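PDB 2A1V: uncharacterized protein from Deinococcus radiodurans, which is of unknown function but belongs to the YjbR family, small alpha/beta proteins in which helices pack on an antiparallel sheet. Local coordinates for residues 12-17 with 23-28; 36-41 with 110-115; 65-70 with 104-109. All coordinates share one frame; numbering follows the deposited sequence. Where two conformers were deposited one is given.

Contact 1: 12-17 with 23-28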
ATOM      1  N   ASP A  12      12.383  -0.817  -3.258  1.00 21.82           N
ATOM      2  CA  ASP A  12      11.504  -2.002  -3.255  1.00 21.96           C
ATOM      3  C   ASP A  12      10.005  -1.610  -3.481  1.00 22.22           C
ATOM      4  O   ASP A  12       9.267  -2.252  -4.240  1.00 19.25           O
ATOM      5  CB  ASP A  12      11.641  -2.781  -1.915  1.00 22.40           C
ATOM      6  CG  ASP A  12      12.998  -3.511  -1.767  1.00 25.12           C
ATOM      7  OD1 ASP A  12      13.630  -3.855  -2.797  1.00 23.79           O
ATOM      8  OD2 ASP A  12      13.409  -3.802  -0.605  1.00 27.36           O
ATOM      9  N   LEU A  13       9.588  -0.534  -2.812  1.00 22.80           N
ATOM     10  CA  LEU A  13       8.221  -0.056  -2.871  1.00 23.26           C
ATOM     11  C   LEU A  13       7.895   0.576  -4.214  1.00 23.61           C
ATOM     12  O   LEU A  13       6.831   0.311  -4.761  1.00 22.61           O
ATOM     13  CB  LEU A  13       7.973   0.964  -1.766  1.00 23.35           C
ATOM     14  CG  LEU A  13       8.185   0.532  -0.304  1.00 23.20           C
ATOM     15  CD1 LEU A  13       7.833   1.701   0.615  1.00 23.82           C
ATOM     16  CD2 LEU A  13       7.374  -0.696   0.065  1.00 20.55           C
ATOM     17  N   ARG A  14       8.804   1.400  -4.725  1.00 24.27           N
ATOM     18  CA  ARG A  14       8.697   1.931  -6.070  1.00 25.35           C
ATOM     19  C   ARG A  14       8.545   0.817  -7.081  1.00 25.18           C
ATOM     20  O   ARG A  14       7.713   0.884  -7.951  1.00 26.25           O
ATOM     21  CB  ARG A  14       9.907   2.789  -6.430  1.00 26.24           C
ATOM     22  CG  ARG A  14       9.978   4.086  -5.715  1.00 27.18           C
ATOM     23  CD  ARG A  14      10.531   5.202  -6.515  1.00 27.52           C
ATOM     24  NE  ARG A  14      10.371   6.451  -5.808  1.00 29.68           N
ATOM     25  CZ  ARG A  14      11.251   6.949  -4.987  1.00 30.44           C
ATOM     26  NH1 ARG A  14      12.383   6.312  -4.782  1.00 39.98           N
ATOM     27  NH2 ARG A  14      11.020   8.088  -4.388  1.00 34.13           N
ATOM     28  N   SER A  15       9.353  -0.217  -6.934  1.00 24.80           N
ATOM     29  CA  SER A  15       9.358  -1.299  -7.881  1.00 25.36           C
ATOM     30  C   SER A  15       7.985  -1.974  -7.987  1.00 25.21           C
ATOM     31  O   SER A  15       7.640  -2.508  -9.054  1.00 25.81           O
ATOM     32  CB  SER A  15      10.481  -2.337  -7.577  1.00 25.41           C
ATOM     33  OG  SER A  15      10.139  -3.245  -6.512  1.00 30.24           O
ATOM     34  N   VAL A  16       7.235  -2.004  -6.888  1.00 23.74           N
ATOM     35  CA  VAL A  16       5.929  -2.637  -6.887  1.00 22.92           C
ATOM     36  C   VAL A  16       4.947  -1.638  -7.470  1.00 22.10           C
ATOM     37  O   VAL A  16       4.214  -1.947  -8.412  1.00 22.33           O
ATOM     38  CB  VAL A  16       5.523  -3.078  -5.472  1.00 23.30           C
ATOM     39  CG1 VAL A  16       4.021  -3.429  -5.421  1.00 23.30           C
ATOM     40  CG2 VAL A  16       6.385  -4.264  -5.049  1.00 22.83           C
ATOM     41  N   CYS A  17       4.999  -0.405  -6.981  1.00 21.02           N
ATOM     42  CA  CYS A  17       4.001   0.622  -7.360  1.00 20.71           C
ATOM     43  C   CYS A  17       4.134   1.124  -8.809  1.00 20.23           C
ATOM     44  O   CYS A  17       3.161   1.502  -9.396  1.00 18.35           O
ATOM     45  CB  CYS A  17       4.009   1.787  -6.339  1.00 19.98           C
ATOM     46  SG  CYS A  17       3.591   1.223  -4.712  1.00 18.13           S
ATOM     47  N   SER A  23      -0.723   4.936 -11.042  1.00 18.91           N
ATOM     48  CA  SER A  23      -0.181   5.224  -9.750  1.00 19.55           C
ATOM     49  C   SER A  23       0.737   6.431  -9.926  1.00 19.43           C
ATOM     50  O   SER A  23       1.308   6.642 -11.001  1.00 17.52           O
ATOM     51  CB  SER A  23       0.559   4.043  -9.139  1.00 19.31           C
ATOM     52  OG  SER A  23       1.212   4.450  -7.935  1.00 20.24           O
ATOM     53  N   LEU A  24       0.827   7.221  -8.864  1.00 19.33           N
ATOM     54  CA  LEU A  24       1.537   8.523  -8.870  1.00 20.65           C
ATOM     55  C   LEU A  24       2.153   8.760  -7.479  1.00 20.42           C
ATOM     56  O   LEU A  24       1.505   8.516  -6.448  1.00 19.38           O
ATOM     57  CB  LEU A  24       0.502   9.635  -9.096  1.00 23.10           C
ATOM     58  CG  LEU A  24      -0.497   9.566 -10.282  1.00 26.37           C
ATOM     59  CD1 LEU A  24      -1.928  10.090  -9.912  1.00 27.33           C
ATOM     60  CD2 LEU A  24       0.079  10.338 -11.480  1.00 30.10           C
ATOM     61  N   GLU A  25       3.404   9.195  -7.462  1.00 20.63           N
ATOM     62  CA  GLU A  25       4.111   9.564  -6.265  1.00 20.55           C
ATOM     63  C   GLU A  25       4.052  11.057  -6.028  1.00 20.15           C
ATOM     64  O   GLU A  25       4.160  11.854  -6.952  1.00 20.65           O
ATOM     65  CB  GLU A  25       5.561   9.167  -6.386  1.00 20.81           C
ATOM     66  CG  GLU A  25       5.763   7.671  -6.413  1.00 21.00           C
ATOM     67  CD  GLU A  25       7.244   7.331  -6.598  1.00 22.01           C
ATOM     68  OE1 GLU A  25       8.070   8.206  -6.306  1.00 24.41           O
ATOM     69  OE2 GLU A  25       7.587   6.213  -7.009  1.00 25.44           O
ATOM     70  N   THR A  26       3.843  11.428  -4.776  1.00 19.37           N
ATOM     71  CA  THR A  26       3.822  12.822  -4.329  1.00 19.02           C
ATOM     72  C   THR A  26       4.300  12.883  -2.879  1.00 18.38           C
ATOM     73  O   THR A  26       4.419  11.844  -2.195  1.00 16.99           O
ATOM     74  CB  THR A  26       2.405  13.502  -4.377  1.00 19.88           C
ATOM     75  OG1 THR A  26       1.411  12.697  -3.725  1.00 19.07           O
ATOM     76  CG2 THR A  26       2.003  13.813  -5.792  1.00 21.97           C
ATOM     77  N   PHE A  27       4.584  14.109  -2.453  1.00 17.22           N
ATOM     78  CA  PHE A  27       4.939  14.455  -1.084  1.00 18.46           C
ATOM     79  C   PHE A  27       3.987  15.599  -0.645  1.00 19.07           C
ATOM     80  O   PHE A  27       4.368  16.751  -0.681  1.00 17.52           O
ATOM     81  CB  PHE A  27       6.399  14.949  -1.021  1.00 18.26           C
ATOM     82  CG  PHE A  27       7.434  13.870  -1.155  1.00 17.40           C
ATOM     83  CD1 PHE A  27       7.906  13.201  -0.046  1.00 15.99           C
ATOM     84  CD2 PHE A  27       7.954  13.550  -2.385  1.00 17.74           C
ATOM     85  CE1 PHE A  27       8.892  12.236  -0.152  1.00 15.91           C
ATOM     86  CE2 PHE A  27       8.945  12.555  -2.512  1.00 18.27           C
ATOM     87  CZ  PHE A  27       9.416  11.916  -1.399  1.00 18.09           C
ATOM     88  N   PRO A  28       2.710  15.280  -0.331  1.00 19.64           N
ATOM     89  CA  PRO A  28       1.720  16.341  -0.060  1.00 19.78           C
ATOM     90  C   PRO A  28       1.788  16.981   1.349  1.00 20.15           C
ATOM     91  O   PRO A  28       1.033  17.910   1.652  1.00 19.84           O
ATOM     92  CB  PRO A  28       0.371  15.609  -0.241  1.00 19.94           C
ATOM     93  CG  PRO A  28       0.685  14.184   0.147  1.00 18.77           C
ATOM     94  CD  PRO A  28       2.123  13.925  -0.198  1.00 18.81           C
TER

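Contact 2: 36-41 with 110-115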
ATOM      1  N   PHE A  36       1.705   7.338  -2.304  1.00 16.29           N
ATOM      2  CA  PHE A  36       1.288   6.709  -3.552  1.00 16.15           C
ATOM      3  C   PHE A  36      -0.213   6.834  -3.662  1.00 15.65           C
ATOM      4  O   PHE A  36      -0.965   6.447  -2.750  1.00 15.39           O
ATOM      5  CB  PHE A  36       1.705   5.239  -3.627  1.00 16.07           C
ATOM      6  CG  PHE A  36       3.170   5.022  -3.467  1.00 18.06           C
ATOM      7  CD1 PHE A  36       3.729   4.854  -2.205  1.00 16.57           C
ATOM      8  CD2 PHE A  36       3.994   4.955  -4.591  1.00 17.68           C
ATOM      9  CE1 PHE A  36       5.101   4.650  -2.040  1.00 16.77           C
ATOM     10  CE2 PHE A  36       5.359   4.715  -4.457  1.00 18.10           C
ATOM     11  CZ  PHE A  36       5.921   4.571  -3.184  1.00 18.62           C
ATOM     12  N   LYS A  37      -0.645   7.399  -4.785  0.50 15.64           N
ATOM     13  CA  LYS A  37      -2.052   7.647  -5.052  0.50 14.90           C
ATOM     14  C   LYS A  37      -2.393   7.001  -6.394  0.50 14.92           C
ATOM     15  O   LYS A  37      -1.517   6.826  -7.255  0.50 14.63           O
ATOM     16  CB  LYS A  37      -2.338   9.153  -5.050  0.50 14.85           C
ATOM     17  CG  LYS A  37      -2.212   9.835  -3.670  0.50 12.96           C
ATOM     18  CD  LYS A  37      -2.445  11.362  -3.720  0.50 12.72           C
ATOM     19  CE  LYS A  37      -2.700  11.990  -2.339  0.50 12.60           C
ATOM     20  NZ  LYS A  37      -2.855  13.507  -2.308  0.50  5.89           N
ATOM     21  N   VAL A  38      -3.652   6.611  -6.544  1.00 14.86           N
ATOM     22  CA  VAL A  38      -4.155   6.047  -7.778  1.00 15.73           C
ATOM     23  C   VAL A  38      -5.343   6.871  -8.281  1.00 15.67           C
ATOM     24  O   VAL A  38      -6.209   7.318  -7.503  1.00 16.10           O
ATOM     25  CB  VAL A  38      -4.548   4.540  -7.591  1.00 15.94           C
ATOM     26  CG1 VAL A  38      -5.559   4.359  -6.471  1.00 14.72           C
ATOM     27  CG2 VAL A  38      -5.108   3.938  -8.844  1.00 14.68           C
ATOM     28  N   GLY A  39      -5.365   7.072  -9.590  1.00 17.03           N
ATOM     29  CA  GLY A  39      -6.526   7.632 -10.264  1.00 18.85           C
ATOM     30  C   GLY A  39      -6.223   8.657 -11.316  1.00 20.19           C
ATOM     31  O   GLY A  39      -5.176   8.624 -11.914  1.00 20.95           O
ATOM     32  N   TYR A  40      -7.177   9.542 -11.582  1.00 21.84           N
ATOM     33  CA  TYR A  40      -6.963  10.611 -12.575  1.00 21.72           C
ATOM     34  C   TYR A  40      -6.033  11.643 -11.941  1.00 22.58           C
ATOM     35  O   TYR A  40      -5.880  11.751 -10.709  1.00 23.24           O
ATOM     36  CB  TYR A  40      -8.293  11.298 -13.010  1.00 21.78           C
ATOM     37  CG  TYR A  40      -9.452  10.372 -13.444  1.00 22.93           C
ATOM     38  CD1 TYR A  40     -10.271   9.718 -12.475  1.00 22.75           C
ATOM     39  CD2 TYR A  40      -9.751  10.175 -14.807  1.00 21.39           C
ATOM     40  CE1 TYR A  40     -11.372   8.906 -12.848  1.00 20.84           C
ATOM     41  CE2 TYR A  40     -10.825   9.354 -15.205  1.00 21.41           C
ATOM     42  CZ  TYR A  40     -11.646   8.703 -14.230  1.00 22.81           C
ATOM     43  OH  TYR A  40     -12.711   7.869 -14.612  1.00 16.10           O
ATOM     44  N   LEU A  41      -5.410  12.417 -12.789  1.00 24.00           N
ATOM     45  CA  LEU A  41      -4.648  13.545 -12.318  1.00 25.07           C
ATOM     46  C   LEU A  41      -5.541  14.512 -11.558  1.00 24.04           C
ATOM     47  O   LEU A  41      -5.085  15.105 -10.600  1.00 24.88           O
ATOM     48  CB  LEU A  41      -3.845  14.193 -13.478  1.00 26.34           C
ATOM     49  CG  LEU A  41      -2.511  13.507 -13.822  1.00 30.04           C
ATOM     50  CD1 LEU A  41      -1.724  14.390 -14.846  1.00 33.05           C
ATOM     51  CD2 LEU A  41      -1.621  13.263 -12.566  1.00 32.77           C
ATOM     52  N   GLY A 110      -2.805  -5.334  -2.449  1.00 17.07           N
ATOM     53  CA  GLY A 110      -4.162  -5.371  -1.933  1.00 16.69           C
ATOM     54  C   GLY A 110      -4.738  -3.996  -1.582  1.00 17.05           C
ATOM     55  O   GLY A 110      -5.958  -3.735  -1.776  1.00 17.46           O
ATOM     56  N   SER A 111      -3.884  -3.129  -1.024  1.00 15.98           N
ATOM     57  CA  SER A 111      -4.293  -1.788  -0.595  1.00 15.82           C
ATOM     58  C   SER A 111      -4.710  -0.962  -1.843  1.00 16.07           C
ATOM     59  O   SER A 111      -5.775  -0.381  -1.879  1.00 15.19           O
ATOM     60  CB  SER A 111      -3.146  -1.097   0.172  1.00 15.75           C
ATOM     61  OG  SER A 111      -3.502   0.222   0.558  1.00 14.95           O
ATOM     62  N   TYR A 112      -3.858  -0.991  -2.869  1.00 15.73           N
ATOM     63  CA  TYR A 112      -4.161  -0.465  -4.218  1.00 16.46           C
ATOM     64  C   TYR A 112      -5.509  -0.954  -4.747  1.00 16.36           C
ATOM     65  O   TYR A 112      -6.328  -0.145  -5.167  1.00 16.57           O
ATOM     66  CB  TYR A 112      -3.030  -0.829  -5.216  1.00 16.24           C
ATOM     67  CG  TYR A 112      -3.306  -0.509  -6.673  1.00 14.83           C
ATOM     68  CD1 TYR A 112      -3.994  -1.397  -7.460  1.00 17.37           C
ATOM     69  CD2 TYR A 112      -2.927   0.719  -7.233  1.00 16.23           C
ATOM     70  CE1 TYR A 112      -4.314  -1.092  -8.764  1.00 17.05           C
ATOM     71  CE2 TYR A 112      -3.196   1.032  -8.542  1.00 16.25           C
ATOM     72  CZ  TYR A 112      -3.894   0.115  -9.314  1.00 17.04           C
ATOM     73  OH  TYR A 112      -4.182   0.380 -10.622  1.00 14.15           O
ATOM     74  N   LEU A 113      -5.724  -2.269  -4.762  1.00 17.14           N
ATOM     75  CA  LEU A 113      -7.010  -2.833  -5.266  1.00 17.62           C
ATOM     76  C   LEU A 113      -8.226  -2.362  -4.488  1.00 17.65           C
ATOM     77  O   LEU A 113      -9.277  -2.002  -5.070  1.00 17.09           O
ATOM     78  CB  LEU A 113      -6.984  -4.346  -5.289  1.00 17.48           C
ATOM     79  CG  LEU A 113      -6.183  -4.892  -6.465  1.00 24.08           C
ATOM     80  CD1 LEU A 113      -5.846  -6.422  -6.224  1.00 28.22           C
ATOM     81  CD2 LEU A 113      -6.940  -4.683  -7.786  1.00 22.96           C
ATOM     82  N   LEU A 114      -8.073  -2.350  -3.175  1.00 17.79           N
ATOM     83  CA  LEU A 114      -9.162  -1.942  -2.302  1.00 18.38           C
ATOM     84  C   LEU A 114      -9.515  -0.512  -2.621  1.00 17.51           C
ATOM     85  O   LEU A 114     -10.678  -0.142  -2.730  1.00 16.24           O
ATOM     86  CB  LEU A 114      -8.708  -2.109  -0.851  1.00 18.83           C
ATOM     87  CG  LEU A 114      -9.480  -1.726   0.382  1.00 22.32           C
ATOM     88  CD1 LEU A 114      -8.895  -2.557   1.592  1.00 24.60           C
ATOM     89  CD2 LEU A 114      -9.375  -0.241   0.639  1.00 26.72           C
ATOM     90  N   VAL A 115      -8.504   0.327  -2.745  1.00 16.70           N
ATOM     91  CA  VAL A 115      -8.751   1.715  -3.074  1.00 18.65           C
ATOM     92  C   VAL A 115      -9.458   1.907  -4.426  1.00 17.98           C
ATOM     93  O   VAL A 115     -10.381   2.687  -4.523  1.00 17.17           O
ATOM     94  CB  VAL A 115      -7.493   2.605  -2.931  1.00 18.14           C
ATOM     95  CG1 VAL A 115      -7.766   3.988  -3.449  1.00 19.70           C
ATOM     96  CG2 VAL A 115      -7.030   2.658  -1.473  1.00 20.14           C
TER

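Contact 3: 65-70 with 104-109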
ATOM      1  N   PRO A  65     -11.001  -4.339   7.442  1.00 27.38           N
ATOM      2  CA  PRO A  65     -10.936  -4.317   8.909  1.00 29.15           C
ATOM      3  C   PRO A  65     -10.697  -5.676   9.572  1.00 31.06           C
ATOM      4  O   PRO A  65      -9.884  -5.774  10.468  1.00 31.69           O
ATOM      5  CB  PRO A  65     -12.287  -3.747   9.292  1.00 29.73           C
ATOM      6  CG  PRO A  65     -12.606  -2.795   8.144  1.00 29.76           C
ATOM      7  CD  PRO A  65     -12.132  -3.529   6.933  1.00 27.95           C
ATOM      8  N   GLU A  66     -11.346  -6.722   9.090  1.00 32.73           N
ATOM      9  CA  GLU A  66     -11.174  -8.010   9.701  1.00 33.99           C
ATOM     10  C   GLU A  66      -9.771  -8.475   9.560  1.00 34.11           C
ATOM     11  O   GLU A  66      -9.186  -9.039  10.509  1.00 34.73           O
ATOM     12  CB  GLU A  66     -12.070  -9.074   9.071  1.00 34.34           C
ATOM     13  CG  GLU A  66     -12.245 -10.302   9.999  1.00 36.66           C
ATOM     14  CD  GLU A  66     -13.256 -11.345   9.475  1.00 39.27           C
ATOM     15  OE1 GLU A  66     -14.374 -10.933   9.024  1.00 44.07           O
ATOM     16  OE2 GLU A  66     -12.915 -12.569   9.509  1.00 47.21           O
ATOM     17  N   ARG A  67      -9.247  -8.306   8.350  1.00 33.33           N
ATOM     18  CA  ARG A  67      -7.916  -8.778   8.055  1.00 32.77           C
ATOM     19  C   ARG A  67      -6.845  -7.967   8.805  1.00 31.50           C
ATOM     20  O   ARG A  67      -5.865  -8.525   9.225  1.00 29.48           O
ATOM     21  CB  ARG A  67      -7.637  -8.776   6.561  1.00 32.76           C
ATOM     22  CG  ARG A  67      -6.214  -9.172   6.318  1.00 34.19           C
ATOM     23  CD  ARG A  67      -5.965  -9.608   4.948  1.00 35.22           C
ATOM     24  NE  ARG A  67      -4.724 -10.374   4.833  1.00 36.44           N
ATOM     25  CZ  ARG A  67      -4.079 -10.516   3.686  1.00 36.07           C
ATOM     26  NH1 ARG A  67      -4.538  -9.937   2.572  1.00 35.49           N
ATOM     27  NH2 ARG A  67      -2.970 -11.225   3.649  1.00 34.86           N
ATOM     28  N   GLY A  68      -7.046  -6.662   8.943  1.00 31.14           N
ATOM     29  CA  GLY A  68      -6.163  -5.820   9.759  1.00 32.47           C
ATOM     30  C   GLY A  68      -6.096  -6.299  11.207  1.00 32.71           C
ATOM     31  O   GLY A  68      -5.016  -6.369  11.806  1.00 32.64           O
ATOM     32  N   GLU A  69      -7.252  -6.643  11.766  1.00 33.87           N
ATOM     33  CA  GLU A  69      -7.293  -7.243  13.102  1.00 34.52           C
ATOM     34  C   GLU A  69      -6.460  -8.552  13.153  1.00 34.22           C
ATOM     35  O   GLU A  69      -5.606  -8.694  14.012  1.00 32.75           O
ATOM     36  CB  GLU A  69      -8.759  -7.400  13.567  1.00 35.34           C
ATOM     37  CG  GLU A  69      -9.009  -8.171  14.864  1.00 37.86           C
ATOM     38  CD  GLU A  69      -8.410  -7.515  16.107  1.00 47.04           C
ATOM     39  OE1 GLU A  69      -8.451  -6.253  16.212  1.00 50.51           O
ATOM     40  OE2 GLU A  69      -7.899  -8.281  16.982  1.00 52.52           O
ATOM     41  N   GLU A  70      -6.650  -9.467  12.198  1.00 34.81           N
ATOM     42  CA  GLU A  70      -5.810 -10.673  12.131  1.00 35.45           C
ATOM     43  C   GLU A  70      -4.322 -10.332  12.032  1.00 34.95           C
ATOM     44  O   GLU A  70      -3.506 -10.859  12.792  1.00 35.25           O
ATOM     45  CB  GLU A  70      -6.137 -11.597  10.950  1.00 35.85           C
ATOM     46  CG  GLU A  70      -7.586 -11.632  10.501  1.00 39.59           C
ATOM     47  CD  GLU A  70      -7.857 -12.676   9.419  1.00 38.88           C
ATOM     48  OE1 GLU A  70      -7.871 -13.874   9.742  1.00 46.51           O
ATOM     49  OE2 GLU A  70      -8.065 -12.298   8.241  1.00 46.93           O
ATOM     50  N   LEU A 104       3.972  -8.858   2.562  1.00 21.59           N
ATOM     51  CA  LEU A 104       4.069  -7.386   2.422  1.00 21.66           C
ATOM     52  C   LEU A 104       3.730  -6.902   1.019  1.00 21.42           C
ATOM     53  O   LEU A 104       3.036  -5.925   0.873  1.00 20.07           O
ATOM     54  CB  LEU A 104       5.464  -6.904   2.796  1.00 20.72           C
ATOM     55  CG  LEU A 104       5.879  -7.046   4.286  1.00 23.52           C
ATOM     56  CD1 LEU A 104       7.333  -6.693   4.472  1.00 22.98           C
ATOM     57  CD2 LEU A 104       5.057  -6.194   5.189  1.00 26.71           C
ATOM     58  N   GLY A 105       4.269  -7.585   0.003  1.00 21.57           N
ATOM     59  CA  GLY A 105       4.019  -7.297  -1.422  1.00 22.24           C
ATOM     60  C   GLY A 105       2.535  -7.376  -1.778  1.00 22.48           C
ATOM     61  O   GLY A 105       1.955  -6.442  -2.391  1.00 22.76           O
ATOM     62  N   GLU A 106       1.937  -8.490  -1.378  1.00 22.69           N
ATOM     63  CA  GLU A 106       0.510  -8.724  -1.513  1.00 22.16           C
ATOM     64  C   GLU A 106      -0.358  -7.717  -0.747  1.00 21.44           C
ATOM     65  O   GLU A 106      -1.479  -7.380  -1.207  1.00 21.96           O
ATOM     66  CB  GLU A 106       0.227 -10.106  -0.989  1.00 22.92           C
ATOM     67  CG  GLU A 106      -1.203 -10.597  -1.160  1.00 27.79           C
ATOM     68  CD  GLU A 106      -1.984 -10.801   0.152  1.00 34.63           C
ATOM     69  OE1 GLU A 106      -1.516 -11.588   1.032  1.00 37.69           O
ATOM     70  OE2 GLU A 106      -3.099 -10.199   0.250  1.00 40.09           O
ATOM     71  N   LEU A 107       0.101  -7.270   0.431  1.00 20.24           N
ATOM     72  CA  LEU A 107      -0.689  -6.285   1.184  1.00 19.90           C
ATOM     73  C   LEU A 107      -0.644  -4.973   0.453  1.00 19.73           C
ATOM     74  O   LEU A 107      -1.667  -4.287   0.380  1.00 20.50           O
ATOM     75  CB  LEU A 107      -0.224  -6.096   2.611  1.00 19.75           C
ATOM     76  CG  LEU A 107      -0.459  -7.317   3.491  1.00 19.26           C
ATOM     77  CD1 LEU A 107       0.269  -7.059   4.865  1.00 21.04           C
ATOM     78  CD2 LEU A 107      -1.903  -7.592   3.623  1.00 19.33           C
ATOM     79  N   LEU A 108       0.498  -4.677  -0.164  1.00 18.17           N
ATOM     80  CA  LEU A 108       0.668  -3.425  -0.894  1.00 18.14           C
ATOM     81  C   LEU A 108      -0.194  -3.398  -2.149  1.00 17.01           C
ATOM     82  O   LEU A 108      -0.924  -2.461  -2.395  1.00 15.66           O
ATOM     83  CB  LEU A 108       2.136  -3.218  -1.177  1.00 17.73           C
ATOM     84  CG  LEU A 108       2.531  -2.005  -2.018  1.00 19.01           C
ATOM     85  CD1 LEU A 108       1.975  -0.674  -1.492  1.00 20.94           C
ATOM     86  CD2 LEU A 108       4.012  -1.978  -2.125  1.00 20.10           C
ATOM     87  N   ARG A 109      -0.187  -4.497  -2.884  1.00 18.11           N
ATOM     88  CA  ARG A 109      -1.094  -4.678  -4.031  1.00 19.15           C
ATOM     89  C   ARG A 109      -2.535  -4.715  -3.597  1.00 17.97           C
ATOM     90  O   ARG A 109      -3.379  -4.140  -4.268  1.00 16.45           O
ATOM     91  CB  ARG A 109      -0.767  -5.956  -4.800  1.00 18.56           C
ATOM     92  CG  ARG A 109       0.550  -5.838  -5.492  1.00 21.79           C
ATOM     93  CD  ARG A 109       1.019  -7.159  -6.130  1.00 25.54           C
ATOM     94  NE  ARG A 109       1.672  -6.790  -7.382  1.00 34.42           N
ATOM     95  CZ  ARG A 109       1.417  -7.338  -8.563  1.00 35.65           C
ATOM     96  NH1 ARG A 109       0.576  -8.388  -8.650  1.00 37.75           N
ATOM     97  NH2 ARG A 109       2.030  -6.840  -9.644  1.00 36.70           N
TER

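Contact 1: 12-17 with 23-28
Ser23 opens the strand by meeting the end of the helix: its CB lies 3.6 Å from the backbone O of Cys17, and its OG is 4.2 Å from Cys17 CB. With OG anti to the backbone N (chi1 173°), the hydroxyl is presented beside the cysteine, while its hydrogen bond is made with Tyr47 OH on strand 43-51. Helix 10-17 and strand 23-26 are consecutive elements, separated by five residues that are neither helix nor strand, so this pairing folds the N-terminal helix onto the edge strand of the antiparallel sheet. Two residues on, Glu25 carries the polar half of the contact. Its chain is extended beyond CG and meets Arg14 at about a right angle. Arg14 NE donates to Glu25 OE1 at 2.9 Å in a nearly straight bond (171°), OE1 lying close to the guanidinium plane; the same NE makes a weak, bent bond to Glu25 OE2 at 3.0 Å. In this salt bridge the N-H is thus aimed at OE1, with OE2 a weak second acceptor, and Glu25 OE2 also lies 3.2 Å from Arg14 CD. The Glu25 chain itself rests against Leu34 and Phe36 of strand 33-38.

Contact 2: 36-41 with 110-115
Beside Tyr112, which meets Val38 across this contact, Ser111 OG is gripped twice, hydrogen-bonding with Tyr47 O and Lys62 N, so a buried hydroxyl of the helix is satisfied by two strands of the sheet. The Tyr112 hydroxyl is likewise engaged, hydrogen-bonded to Pro21 O. No hydrogen bond joins the two segments; the meeting is apolar and rests on three buried side chains. Val38 points toward the helix and divides its two methyls between two partners. CG2 approaches the Tyr112 ring obliquely, 3.5 Å from Tyr112 CE2 and 4.0 Å from Tyr112 CZ; Val38 CB adds a 3.9 Å approach to the same CE2. CG1, which chi1 of 56° sets in the crowded position between N and the carbonyl carbon, reaches Val115 CG1 at 3.8 Å, the two valine side chains running antiparallel, one alongside the other. Because Tyr112 CG is anti to its own backbone N (chi1 172°), the ring swings out from the helix toward the strand. An alanine here is likely to leave Val38 CG2 without its ring neighbour and Pro21 O without its hydroxyl mate. Tyr112 and Val115 are three positions apart, about one turn of helix 101-119, so one turn of the helix supplies both partners of Val38 near the end of strand 33-38; alongside, Tyr112 makes an edge-to-face stack with Tyr47 of strand 43-51 and Val115 touches Arg45 and Tyr47, setting the helix across one face of the sheet.

Contact 3: 65-70 with 104-109
Arg67 and Glu106 reach out head-on from their two helices, and their flat groups meet edge to edge, with guanidinium and carboxylate planes only 13° apart. The grip is end-on and two-fold: Arg67 NH1 donates to Glu106 OE2 at 2.7 Å and Arg67 NH2 to Glu106 OE1 at 3.0 Å, both bonds within 4° of linear. OE2 is used through its syn lone pair; OE1 is met on the syn side too, though somewhat out of the carboxylate plane. Both oxygens lie almost exactly in the guanidinium plane, which suits a two-bond, end-on salt bridge, and two bonds to separate oxygens resist rotation of either group. Arg67 gets there because CG is anti to the backbone N (chi1 176°) and the chain stays extended as far as NE, spanning the space between the helices. This is a helix-to-helix bridge within the YjbR domain: helix 65-74, which follows strand 58-62, is tied to the long helix 101-119, and the backbone N of Arg67 is itself hydrogen-bonded to Asp64 OD2 at the start of its helix. The third side chain is turned quite differently. Buried Leu107 lies over a face of the guanidinium, not at its edge: Leu107 CD2 sits above the centre of the group, 3.6 Å from Arg67 CZ and 3.7 Å from Arg67 NH1.

Contact 2 is the core member, with every touching residue buried and only apolar groups meeting, whereas contacts 1 and 3 are partly buried and each relies on an arginine-glutamate salt bridge nearer the surface. The two bridges differ: contact 1 relies on a single NE, bonded well to one oxygen and weakly to the other, while contact 3 uses two terminal nitrogens, one for each oxygen. Contacts 2 and 3 engage successive parts of helix 101-119, facing the sheet in one and another helix in the other. Contacts 1 and 2 meet at Phe36, on which Glu25 of the adjacent strand and Cys17 of the helix both pack. Contacts 1 and 3 join through Val16 and Leu108, an apolar helix-to-helix touch away from either bridge.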